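Local structure of tRNA (Guanine-N(1)-)-methyltransferase (Aquifex aeolicus, 1OY5) at residues Thr12-Ile17 with Gly141-Ala146. The protein probably methylates N1 of guanosine-37 in tRNAs as a homodimer, with S-adenosyl-L-methionine as the methyl donor. Sequence-based numbering, arbitrary orientation.
Sequences TIFPHI and GGEIVA
Thr12 OG1 is gripped from two directions: it donates to Glu143 OE1 at 2.6 Å and accepts from Phe14 N, also at 2.6 Å, closing an ST turn where strand 6-12 gives way to the helix that follows. The hydroxyl reaches both partners because it stands anti to the backbone N (chi1 165°), on the side of Thr12 that faces Glu143. Glu143 uses the anti lone pair of OE1, the one turned away from OE2, and its chain bends at chi2 (75°) to bring the carboxylate across. OE2 forms a salt bridge with Arg116, so both carboxylate oxygens of this buried group have a partner. OE1 also lies 4.0 Å from Phe14 CD2, with ring and carboxylate planes 56° apart, while Ile17 CG2 approaches Glu143 CB at 4.4 Å. A valine in place of Thr12 is likely to leave OE1 without its donor and Phe14 N without its acceptor, weakening the turn. Beyond the contact, Tyr24 of the second subunit meets the Phe14 ring. Glu143 thus ties the end of strand 6-12, inside the parallel sheet, to the start of helix 143-155 within the SPOUT methyltransferase fold, close to Gly115, a probable S-adenosyl-L-methionine-binding residue.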
loop_
_atom_site.group_PDB
_atom_site.type_symbol
_atom_site.label_atom_id
_atom_site.label_comp_id
_atom_site.label_asym_id
_atom_site.label_seq_id
_atom_site.Cartn_x
_atom_site.Cartn_y
_atom_site.Cartn_z
ATOM N N THR A 12 -12.445 -3.682 -9.717
ATOM C CA THR A 12 -12.630 -3.847 -8.295
ATOM C C THR A 12 -14.098 -3.911 -7.945
ATOM O O THR A 12 -14.931 -3.385 -8.667
ATOM C CB THR A 12 -12.018 -2.656 -7.566
ATOM O OG1 THR A 12 -12.481 -2.624 -6.224
ATOM C CG2 THR A 12 -12.582 -1.381 -8.076
ATOM N N ILE A 13 -14.396 -4.529 -6.822
ATOM C CA ILE A 13 -15.747 -4.586 -6.294
ATOM C C ILE A 13 -15.950 -3.402 -5.366
ATOM O O ILE A 13 -17.048 -3.214 -4.878
ATOM C CB ILE A 13 -16.040 -5.938 -5.579
ATOM C CG1 ILE A 13 -15.165 -6.150 -4.352
ATOM C CG2 ILE A 13 -15.794 -7.089 -6.523
ATOM C CD1 ILE A 13 -15.539 -7.392 -3.576
ATOM N N PHE A 14 -14.903 -2.593 -5.155
ATOM C CA PHE A 14 -14.974 -1.383 -4.322
ATOM C C PHE A 14 -14.497 -0.146 -5.141
ATOM O O PHE A 14 -13.480 0.505 -4.861
ATOM C CB PHE A 14 -14.190 -1.520 -3.020
ATOM C CG PHE A 14 -14.649 -2.671 -2.129
ATOM C CD1 PHE A 14 -15.964 -2.772 -1.696
ATOM C CD2 PHE A 14 -13.735 -3.647 -1.693
ATOM C CE1 PHE A 14 -16.342 -3.822 -0.931
ATOM C CE2 PHE A 14 -14.126 -4.694 -0.902
ATOM C CZ PHE A 14 -15.404 -4.796 -0.535
ATOM N N PRO A 15 -15.263 0.176 -6.166
ATOM C CA PRO A 15 -14.943 1.327 -7.002
ATOM C C PRO A 15 -14.666 2.559 -6.169
ATOM O O PRO A 15 -13.690 3.230 -6.430
ATOM C CB PRO A 15 -16.240 1.559 -7.831
ATOM C CG PRO A 15 -17.161 0.319 -7.609
ATOM C CD PRO A 15 -16.502 -0.533 -6.582
ATOM N N HIS A 16 -15.528 2.880 -5.218
ATOM C CA HIS A 16 -15.429 4.141 -4.480
ATOM C C HIS A 16 -14.128 4.343 -3.763
ATOM O O HIS A 16 -13.725 5.448 -3.557
ATOM C CB HIS A 16 -16.656 4.322 -3.564
ATOM C CG HIS A 16 -17.936 4.431 -4.346
ATOM N ND1 HIS A 16 -19.065 5.072 -3.873
ATOM C CD2 HIS A 16 -18.261 3.971 -5.582
ATOM C CE1 HIS A 16 -20.026 5.009 -4.777
ATOM N NE2 HIS A 16 -19.568 4.329 -5.817
ATOM N N ILE A 17 -13.450 3.270 -3.399
ATOM C CA ILE A 17 -12.146 3.412 -2.788
ATOM C C ILE A 17 -11.219 4.116 -3.769
ATOM O O ILE A 17 -10.495 5.017 -3.387
ATOM C CB ILE A 17 -11.577 2.070 -2.348
ATOM C CG1 ILE A 17 -12.256 1.607 -1.072
ATOM C CG2 ILE A 17 -10.119 2.204 -2.067
ATOM C CD1 ILE A 17 -12.161 0.118 -0.822
ATOM N N GLY A 141 -7.337 -7.371 0.072
ATOM C CA GLY A 141 -7.611 -7.096 -1.329
ATOM C C GLY A 141 -6.545 -6.236 -1.990
ATOM O O GLY A 141 -5.729 -5.608 -1.303
ATOM N N GLY A 142 -6.604 -6.171 -3.323
ATOM C CA GLY A 142 -5.631 -5.475 -4.164
ATOM C C GLY A 142 -5.849 -4.005 -4.356
ATOM O O GLY A 142 -5.090 -3.338 -5.025
ATOM N N GLU A 143 -6.895 -3.474 -3.770
ATOM C CA GLU A 143 -7.183 -2.057 -3.923
ATOM C C GLU A 143 -6.001 -1.171 -3.502
ATOM O O GLU A 143 -5.615 -0.272 -4.196
ATOM C CB GLU A 143 -8.429 -1.688 -3.122
ATOM C CG GLU A 143 -9.701 -2.042 -3.801
ATOM C CD GLU A 143 -10.053 -3.519 -3.798
ATOM O OE1 GLU A 143 -10.987 -3.883 -4.526
ATOM O OE2 GLU A 143 -9.472 -4.340 -3.076
ATOM N N ILE A 144 -5.484 -1.407 -2.317
ATOM C CA ILE A 144 -4.378 -0.640 -1.768
ATOM C C ILE A 144 -3.112 -0.701 -2.638
ATOM O O ILE A 144 -2.321 0.239 -2.668
ATOM C CB ILE A 144 -4.080 -1.187 -0.331
ATOM C CG1 ILE A 144 -5.105 -0.644 0.651
ATOM C CG2 ILE A 144 -2.743 -0.807 0.132
ATOM C CD1 ILE A 144 -5.115 -1.396 1.986
ATOM N N VAL A 145 -2.926 -1.801 -3.346
ATOM C CA VAL A 145 -1.751 -1.981 -4.167
ATOM C C VAL A 145 -1.976 -1.278 -5.468
ATOM O O VAL A 145 -1.047 -0.712 -6.074
ATOM C CB VAL A 145 -1.411 -3.454 -4.370
ATOM C CG1 VAL A 145 -0.371 -3.624 -5.449
ATOM C CG2 VAL A 145 -0.896 -4.050 -3.030
ATOM N N ALA A 146 -3.225 -1.272 -5.879
ATOM C CA ALA A 146 -3.581 -0.564 -7.102
ATOM C C ALA A 146 -3.334 0.916 -6.896
ATOM O O ALA A 146 -2.793 1.593 -7.788
ATOM C CB ALA A 146 -5.048 -0.814 -7.465
#